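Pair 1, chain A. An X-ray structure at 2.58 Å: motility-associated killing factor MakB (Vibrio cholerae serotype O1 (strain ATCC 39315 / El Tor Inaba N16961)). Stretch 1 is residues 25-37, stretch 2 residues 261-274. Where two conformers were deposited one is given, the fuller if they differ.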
# COMPACT_ATOMS: atom_id res chain seq x y z
N GLY A 25 0.82 -0.21 1.51
CA GLY A 25 -0.04 -1.37 1.65
C GLY A 25 -0.62 -1.84 0.34
O GLY A 25 -1.11 -2.98 0.24
N ILE A 26 -0.58 -0.99 -0.68
CA ILE A 26 -1.05 -1.34 -2.02
C ILE A 26 0.11 -1.74 -2.92
O ILE A 26 -0.01 -2.67 -3.72
CB ILE A 26 -1.84 -0.16 -2.61
CG1 ILE A 26 -3.34 -0.27 -2.29
CG2 ILE A 26 -1.61 -0.01 -4.12
CD1 ILE A 26 -3.70 -0.32 -0.83
N SER A 27 1.25 -1.06 -2.78
CA SER A 27 2.38 -1.28 -3.67
C SER A 27 2.97 -2.68 -3.55
O SER A 27 3.67 -3.12 -4.47
CB SER A 27 3.47 -0.24 -3.41
OG SER A 27 4.01 -0.37 -2.11
N ASN A 28 2.71 -3.38 -2.45
CA ASN A 28 3.19 -4.74 -2.30
C ASN A 28 2.10 -5.78 -2.51
O ASN A 28 2.40 -6.98 -2.53
CB ASN A 28 3.85 -4.92 -0.93
CG ASN A 28 5.25 -4.32 -0.88
OD1 ASN A 28 6.21 -4.91 -1.37
ND2 ASN A 28 5.36 -3.14 -0.28
N TYR A 29 0.85 -5.36 -2.69
CA TYR A 29 -0.16 -6.28 -3.20
C TYR A 29 0.20 -6.73 -4.61
O TYR A 29 -0.10 -7.86 -5.00
CB TYR A 29 -1.55 -5.62 -3.20
CG TYR A 29 -2.62 -6.49 -3.82
CD1 TYR A 29 -3.29 -7.45 -3.07
CD2 TYR A 29 -2.98 -6.33 -5.16
CE1 TYR A 29 -4.27 -8.24 -3.63
CE2 TYR A 29 -3.97 -7.12 -5.73
CZ TYR A 29 -4.61 -8.07 -4.96
OH TYR A 29 -5.59 -8.86 -5.52
N ASP A 30 0.84 -5.84 -5.38
CA ASP A 30 1.42 -6.25 -6.65
C ASP A 30 2.50 -7.30 -6.45
O ASP A 30 2.43 -8.40 -7.01
CB ASP A 30 1.98 -5.02 -7.38
CG ASP A 30 2.83 -5.40 -8.58
OD1 ASP A 30 2.31 -6.02 -9.52
OD2 ASP A 30 4.04 -5.06 -8.56
N ALA A 31 3.50 -6.99 -5.61
CA ALA A 31 4.59 -7.92 -5.35
C ALA A 31 4.08 -9.26 -4.84
O ALA A 31 4.58 -10.32 -5.22
CB ALA A 31 5.57 -7.31 -4.36
N THR A 32 3.07 -9.23 -3.96
CA THR A 32 2.42 -10.46 -3.54
C THR A 32 1.84 -11.22 -4.73
O THR A 32 1.92 -12.45 -4.79
CB THR A 32 1.32 -10.16 -2.51
OG1 THR A 32 1.85 -9.39 -1.43
CG2 THR A 32 0.70 -11.45 -1.97
N CYS A 33 1.26 -10.49 -5.69
CA CYS A 33 0.63 -11.14 -6.83
C CYS A 33 1.65 -11.74 -7.78
O CYS A 33 1.40 -12.81 -8.35
CB CYS A 33 -0.26 -10.14 -7.58
SG CYS A 33 -1.97 -10.11 -6.99
N ASN A 34 2.80 -11.09 -7.97
CA ASN A 34 3.83 -11.65 -8.82
C ASN A 34 4.49 -12.85 -8.16
O ASN A 34 4.74 -13.87 -8.82
CB ASN A 34 4.88 -10.59 -9.18
CG ASN A 34 4.34 -9.50 -10.09
OD1 ASN A 34 3.40 -9.72 -10.86
ND2 ASN A 34 4.93 -8.31 -10.00
N SER A 35 4.76 -12.76 -6.86
CA SER A 35 5.41 -13.84 -6.13
C SER A 35 4.56 -15.11 -6.07
O SER A 35 5.12 -16.20 -5.91
CB SER A 35 5.75 -13.38 -4.72
OG SER A 35 4.58 -12.95 -4.04
N LEU A 36 3.24 -15.00 -6.19
CA LEU A 36 2.37 -16.15 -6.02
C LEU A 36 2.74 -17.27 -6.98
O LEU A 36 2.85 -17.07 -8.19
CB LEU A 36 0.91 -15.74 -6.24
CG LEU A 36 -0.14 -16.48 -5.40
CD1 LEU A 36 -1.48 -15.77 -5.44
CD2 LEU A 36 -0.30 -17.92 -5.85
N PHE A 37 2.95 -18.46 -6.42
CA PHE A 37 3.28 -19.67 -7.16
C PHE A 37 2.33 -20.78 -6.74
O PHE A 37 2.01 -20.91 -5.56
CB PHE A 37 4.74 -20.09 -6.89
CG PHE A 37 5.15 -21.36 -7.59
CD1 PHE A 37 4.86 -22.60 -7.04
CD2 PHE A 37 5.85 -21.32 -8.78
CE1 PHE A 37 5.25 -23.77 -7.68
CE2 PHE A 37 6.24 -22.48 -9.42
CZ PHE A 37 5.94 -23.70 -8.87
N ALA A 261 -6.97 -20.02 1.92
CA ALA A 261 -6.41 -19.03 2.83
C ALA A 261 -5.56 -17.99 2.12
O ALA A 261 -5.54 -16.83 2.52
CB ALA A 261 -5.59 -19.73 3.92
N ILE A 262 -4.84 -18.39 1.06
CA ILE A 262 -4.09 -17.41 0.27
C ILE A 262 -5.04 -16.42 -0.39
O ILE A 262 -4.78 -15.20 -0.39
CB ILE A 262 -3.21 -18.13 -0.77
CG1 ILE A 262 -2.46 -19.28 -0.11
CG2 ILE A 262 -2.23 -17.15 -1.41
CD1 ILE A 262 -1.55 -18.84 1.01
N ILE A 263 -6.15 -16.90 -0.95
CA ILE A 263 -7.16 -16.00 -1.50
C ILE A 263 -7.74 -15.14 -0.39
O ILE A 263 -7.90 -13.92 -0.54
CB ILE A 263 -8.25 -16.80 -2.24
CG1 ILE A 263 -7.92 -16.91 -3.73
CG2 ILE A 263 -9.63 -16.16 -2.06
CD1 ILE A 263 -6.77 -17.83 -4.04
N GLN A 264 -8.03 -15.75 0.77
CA GLN A 264 -8.64 -15.02 1.87
C GLN A 264 -7.75 -13.88 2.36
O GLN A 264 -8.26 -12.85 2.83
CB GLN A 264 -8.97 -15.98 3.02
CG GLN A 264 -9.74 -15.36 4.16
CD GLN A 264 -10.99 -14.65 3.71
OE1 GLN A 264 -11.07 -13.42 3.76
NE2 GLN A 264 -11.98 -15.41 3.26
N THR A 265 -6.43 -14.03 2.26
CA THR A 265 -5.55 -12.92 2.63
C THR A 265 -5.47 -11.89 1.52
O THR A 265 -5.36 -10.68 1.79
CB THR A 265 -4.15 -13.42 3.02
OG1 THR A 265 -3.60 -14.20 1.95
CG2 THR A 265 -4.20 -14.27 4.30
N LEU A 266 -5.53 -12.34 0.26
CA LEU A 266 -5.59 -11.41 -0.86
C LEU A 266 -6.84 -10.54 -0.79
O LEU A 266 -6.78 -9.32 -1.01
CB LEU A 266 -5.56 -12.17 -2.19
CG LEU A 266 -4.23 -12.79 -2.62
CD1 LEU A 266 -4.39 -13.55 -3.93
CD2 LEU A 266 -3.17 -11.71 -2.76
N SER A 267 -7.99 -11.14 -0.46
CA SER A 267 -9.21 -10.36 -0.29
C SER A 267 -9.04 -9.29 0.77
O SER A 267 -9.40 -8.13 0.56
CB SER A 267 -10.39 -11.28 0.06
OG SER A 267 -10.99 -11.82 -1.11
N ASN A 268 -8.48 -9.65 1.93
CA ASN A 268 -8.28 -8.67 2.99
C ASN A 268 -7.21 -7.66 2.62
O ASN A 268 -7.33 -6.48 2.97
CB ASN A 268 -7.92 -9.36 4.30
CG ASN A 268 -9.06 -10.19 4.85
OD1 ASN A 268 -8.90 -11.38 5.14
ND2 ASN A 268 -10.23 -9.57 5.00
N MET A 269 -6.17 -8.10 1.91
CA MET A 269 -5.15 -7.17 1.44
C MET A 269 -5.75 -6.14 0.49
O MET A 269 -5.40 -4.95 0.55
CB MET A 269 -4.02 -7.93 0.76
CG MET A 269 -2.64 -7.33 0.92
SD MET A 269 -1.35 -8.46 0.33
CE MET A 269 -1.95 -10.04 0.92
N SER A 270 -6.65 -6.58 -0.41
CA SER A 270 -7.23 -5.66 -1.38
C SER A 270 -8.14 -4.64 -0.73
O SER A 270 -8.27 -3.52 -1.23
CB SER A 270 -8.00 -6.43 -2.45
OG SER A 270 -7.13 -7.13 -3.32
N GLU A 271 -8.78 -4.99 0.39
CA GLU A 271 -9.66 -4.03 1.06
C GLU A 271 -8.91 -2.83 1.63
O GLU A 271 -9.56 -1.88 2.08
CB GLU A 271 -10.46 -4.72 2.17
CG GLU A 271 -11.27 -5.93 1.71
CD GLU A 271 -12.35 -5.60 0.69
OE1 GLU A 271 -12.69 -4.40 0.52
OE2 GLU A 271 -12.87 -6.54 0.05
N GLU A 272 -7.58 -2.85 1.62
CA GLU A 272 -6.80 -1.67 1.96
C GLU A 272 -6.80 -0.65 0.83
O GLU A 272 -6.43 0.51 1.07
CB GLU A 272 -5.36 -2.07 2.31
CG GLU A 272 -5.26 -3.05 3.48
CD GLU A 272 -5.91 -2.54 4.76
OE1 GLU A 272 -5.59 -1.40 5.18
OE2 GLU A 272 -6.76 -3.26 5.33
N PHE A 273 -7.20 -1.04 -0.38
CA PHE A 273 -7.40 -0.07 -1.45
C PHE A 273 -8.50 0.93 -1.10
O PHE A 273 -8.41 2.11 -1.44
CB PHE A 273 -7.77 -0.78 -2.76
CG PHE A 273 -6.60 -1.39 -3.49
CD1 PHE A 273 -6.15 -2.66 -3.17
CD2 PHE A 273 -5.98 -0.70 -4.52
CE1 PHE A 273 -5.09 -3.24 -3.85
CE2 PHE A 273 -4.92 -1.27 -5.21
CZ PHE A 273 -4.47 -2.54 -4.87
N LEU A 274 -9.55 0.46 -0.41
CA LEU A 274 -10.71 1.31 -0.15
C LEU A 274 -10.38 2.51 0.73
O LEU A 274 -11.13 3.49 0.72
CB LEU A 274 -11.83 0.49 0.50
CG LEU A 274 -12.61 -0.46 -0.41
CD1 LEU A 274 -13.62 -1.26 0.40
CD2 LEU A 274 -13.30 0.31 -1.52

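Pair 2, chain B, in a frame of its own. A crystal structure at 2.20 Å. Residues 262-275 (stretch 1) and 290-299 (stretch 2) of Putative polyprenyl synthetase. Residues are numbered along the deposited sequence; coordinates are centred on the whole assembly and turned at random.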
# COMPACT_ATOMS: atom_id res chain seq x y z
N ALA B 262 34.97 19.57 -21.04
CA ALA B 262 34.29 20.86 -21.19
C ALA B 262 32.78 20.78 -21.41
O ALA B 262 32.05 21.68 -21.01
CB ALA B 262 34.94 21.68 -22.31
N ALA B 263 32.34 19.71 -22.06
CA ALA B 263 30.92 19.48 -22.30
C ALA B 263 30.24 19.12 -20.99
O ALA B 263 29.21 19.68 -20.63
CB ALA B 263 30.74 18.37 -23.32
N SER B 264 30.85 18.18 -20.28
CA SER B 264 30.36 17.71 -18.99
C SER B 264 30.31 18.82 -17.94
O SER B 264 29.30 18.96 -17.23
CB SER B 264 31.25 16.59 -18.50
OG SER B 264 30.82 16.13 -17.24
N GLU B 265 31.39 19.59 -17.83
CA GLU B 265 31.49 20.68 -16.86
C GLU B 265 30.42 21.73 -17.13
O GLU B 265 29.75 22.18 -16.21
CB GLU B 265 32.89 21.32 -16.87
CG GLU B 265 34.06 20.38 -16.55
CD GLU B 265 34.25 20.08 -15.06
OE1 GLU B 265 33.79 20.87 -14.22
OE2 GLU B 265 34.89 19.06 -14.75
N ARG B 266 30.25 22.11 -18.39
CA ARG B 266 29.27 23.15 -18.73
C ARG B 266 27.82 22.69 -18.52
O ARG B 266 26.97 23.47 -18.06
CB ARG B 266 29.49 23.65 -20.16
CG ARG B 266 28.58 24.82 -20.56
CD ARG B 266 28.69 26.00 -19.59
NE ARG B 266 27.68 27.01 -19.87
CZ ARG B 266 27.37 28.02 -19.07
NH1 ARG B 266 26.44 28.88 -19.44
NH2 ARG B 266 27.99 28.17 -17.90
N LEU B 267 27.55 21.43 -18.84
CA LEU B 267 26.23 20.85 -18.57
C LEU B 267 25.89 20.88 -17.07
O LEU B 267 24.76 21.20 -16.69
CB LEU B 267 26.16 19.42 -19.12
CG LEU B 267 24.86 18.67 -18.84
CD1 LEU B 267 23.73 19.15 -19.74
CD2 LEU B 267 25.06 17.18 -18.96
N GLY B 268 26.88 20.55 -16.23
CA GLY B 268 26.76 20.67 -14.77
C GLY B 268 26.34 22.05 -14.28
O GLY B 268 25.44 22.17 -13.45
N GLU B 269 27.00 23.09 -14.81
CA GLU B 269 26.69 24.47 -14.45
C GLU B 269 25.27 24.85 -14.85
O GLU B 269 24.54 25.46 -14.08
CB GLU B 269 27.70 25.43 -15.11
CG GLU B 269 29.13 25.31 -14.58
CD GLU B 269 30.17 25.96 -15.49
OE1 GLU B 269 29.80 26.71 -16.43
OE2 GLU B 269 31.38 25.71 -15.27
N ILE B 270 24.89 24.44 -16.06
CA ILE B 270 23.59 24.77 -16.64
C ILE B 270 22.43 24.10 -15.90
O ILE B 270 21.44 24.75 -15.58
CB ILE B 270 23.57 24.42 -18.15
CG1 ILE B 270 24.44 25.39 -18.94
CG2 ILE B 270 22.16 24.44 -18.70
CD1 ILE B 270 24.62 25.01 -20.39
N LEU B 271 22.56 22.80 -15.62
CA LEU B 271 21.51 22.04 -14.94
C LEU B 271 21.31 22.48 -13.49
O LEU B 271 20.18 22.46 -12.98
CB LEU B 271 21.78 20.54 -15.01
CG LEU B 271 21.85 19.86 -16.39
CD1 LEU B 271 22.19 18.38 -16.22
CD2 LEU B 271 20.57 20.05 -17.23
N THR B 272 22.41 22.86 -12.82
CA THR B 272 22.36 23.50 -11.51
C THR B 272 21.62 24.85 -11.61
O THR B 272 20.76 25.15 -10.79
CB THR B 272 23.78 23.66 -10.91
OG1 THR B 272 24.38 22.36 -10.77
CG2 THR B 272 23.76 24.36 -9.54
N ALA B 273 21.94 25.64 -12.64
CA ALA B 273 21.27 26.92 -12.89
C ALA B 273 19.80 26.76 -13.26
O ALA B 273 18.97 27.56 -12.84
CB ALA B 273 21.99 27.73 -13.97
N ASP B 274 19.50 25.74 -14.05
CA ASP B 274 18.13 25.46 -14.50
C ASP B 274 17.17 25.15 -13.34
O ASP B 274 15.98 25.48 -13.41
CB ASP B 274 18.11 24.29 -15.48
CG ASP B 274 18.65 24.65 -16.87
OD1 ASP B 274 18.92 25.84 -17.13
OD2 ASP B 274 18.80 23.73 -17.71
N ALA B 275 17.69 24.50 -12.30
CA ALA B 275 16.91 24.14 -11.11
C ALA B 275 16.34 25.38 -10.38
O ALA B 275 15.19 25.35 -9.94
CB ALA B 275 17.74 23.28 -10.17
N ALA B 290 19.98 22.41 -27.09
CA ALA B 290 21.36 22.69 -26.64
C ALA B 290 21.84 21.75 -25.53
O ALA B 290 22.99 21.30 -25.56
CB ALA B 290 21.51 24.14 -26.19
N ARG B 291 20.96 21.45 -24.57
CA ARG B 291 21.32 20.56 -23.45
C ARG B 291 21.49 19.11 -23.88
O ARG B 291 22.35 18.39 -23.37
CB ARG B 291 20.28 20.65 -22.32
CG ARG B 291 20.43 21.90 -21.44
CD ARG B 291 19.08 22.55 -21.15
NE ARG B 291 19.22 23.82 -20.41
CZ ARG B 291 19.40 25.02 -20.97
NH1 ARG B 291 19.50 25.15 -22.29
NH2 ARG B 291 19.49 26.09 -20.20
N ALA B 292 20.64 18.69 -24.82
CA ALA B 292 20.73 17.37 -25.45
C ALA B 292 22.04 17.25 -26.22
O ALA B 292 22.81 16.30 -26.02
CB ALA B 292 19.55 17.18 -26.38
N ALA B 293 22.30 18.25 -27.05
CA ALA B 293 23.56 18.36 -27.79
C ALA B 293 24.79 18.29 -26.87
O ALA B 293 25.78 17.63 -27.21
CB ALA B 293 23.56 19.62 -28.64
N LEU B 294 24.71 18.93 -25.70
CA LEU B 294 25.80 18.84 -24.71
C LEU B 294 25.95 17.47 -24.07
O LEU B 294 27.07 17.03 -23.82
CB LEU B 294 25.66 19.91 -23.62
CG LEU B 294 26.13 21.35 -23.86
CD1 LEU B 294 25.45 22.26 -22.86
CD2 LEU B 294 27.66 21.51 -23.79
N ILE B 295 24.83 16.79 -23.80
CA ILE B 295 24.85 15.41 -23.27
C ILE B 295 25.49 14.47 -24.29
O ILE B 295 26.31 13.62 -23.95
CB ILE B 295 23.42 14.90 -22.90
CG1 ILE B 295 22.87 15.64 -21.68
CG2 ILE B 295 23.41 13.39 -22.59
CD1 ILE B 295 21.34 15.60 -21.63
N GLU B 296 25.11 14.63 -25.55
CA GLU B 296 25.75 13.86 -26.62
C GLU B 296 27.27 14.11 -26.71
O GLU B 296 28.05 13.14 -26.70
CB GLU B 296 25.04 14.06 -27.97
CG GLU B 296 25.50 13.03 -29.01
CD GLU B 296 24.55 12.86 -30.18
OE1 GLU B 296 23.54 13.58 -30.28
OE2 GLU B 296 24.83 11.96 -31.02
N GLU B 297 27.69 15.38 -26.74
CA GLU B 297 29.14 15.70 -26.74
C GLU B 297 29.90 15.07 -25.57
O GLU B 297 31.00 14.55 -25.75
CB GLU B 297 29.43 17.21 -26.82
CG GLU B 297 30.94 17.51 -27.04
CD GLU B 297 31.31 18.99 -27.08
OE1 GLU B 297 32.47 19.32 -26.75
OE2 GLU B 297 30.47 19.83 -27.47
N ALA B 298 29.30 15.07 -24.37
CA ALA B 298 29.95 14.46 -23.20
C ALA B 298 29.93 12.93 -23.22
O ALA B 298 30.45 12.28 -22.30
CB ALA B 298 29.34 14.99 -21.91
N GLY B 299 29.33 12.34 -24.25
CA GLY B 299 29.28 10.89 -24.39
C GLY B 299 28.15 10.24 -23.60
O GLY B 299 28.21 9.04 -23.31

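What backbone arrangement do the two pairs share? Each sets two helices side by side, running in nearly opposite directions: the angle between their N-to-C directions is 154° in pair 1 and 143° in pair 2. Fourteen central residues superpose with an RMSD of 0.7 Å. The axes approach to 10.5 Å in pair 1 and to 8.4 Å in pair 2, yet the buried areas are similar, 572 and 502 Å².

What fills the middle of the interface? A:Tyr29 and B:Leu267 occupy matching positions, and both point toward the partner helix. The tyrosine ring reaches across several residues: its CE1 lies 3.7 Å from A:Leu266 CD2, and its CD1 lies 3.9 Å from A:Met269 CB, which sits at the ring edge. The leucine is more compact. B:Leu267 CD2 packs 3.8 Å from B:Ile295 CG1, while B:Leu267 CD1 lies 4.4 Å from B:Leu294 CB. B:Ile295 matches A:Ser270, whose OG is 3.1 Å from A:Tyr29 CE1; a small residue beside a large ring in pair 1 thus corresponds to a branched aliphatic beside a leucine in pair 2.

How is the end near A:Phe273 and B:Ala298 closed? In pair 1 two aromatic rings do much of the work. A:Phe273 turns its edge toward the face of A:Tyr29, with the planes at 90°, and offers its own face to A:Ile26, whose CG1 lies 3.5 Å from A:Phe273 CE2. At the matching positions pair 2 has B:Ala298 and B:Ser264, and the small side chains suit a close backbone approach: the CA atoms of B:Ala263 and B:Ala298 are 5.2 Å apart. B:Ala263 CB then meets B:Ala298 CB at 3.9 Å. A:Gly25 matches B:Ala263 but has no side chain to offer.

What holds the other end? Pair 1 remains apolar, with A:Leu36 CD1 4.0 Å from A:Leu266 CD1. The superposition matches these residues to B:Asp274 and B:Arg291, so a leucine pair gives way to a salt bridge. Two hydrogen bonds join it, B:Arg291 NE to B:Asp274 OD2 at 2.7 Å and B:Arg291 NH2 to B:Asp274 OD1 at 3.1 Å, both nearly straight. B:Ile270 covers one face of the guanidinium, its CG2 3.5 Å from B:Arg291 NE, so the charged group is also packed against carbon. The matching A:Thr32 instead spends its hydroxyl within its own helix, where OG1 donates to A:Asn28 O at 2.7 Å, while its CG2 lies 4.0 Å from A:Leu266 CD2.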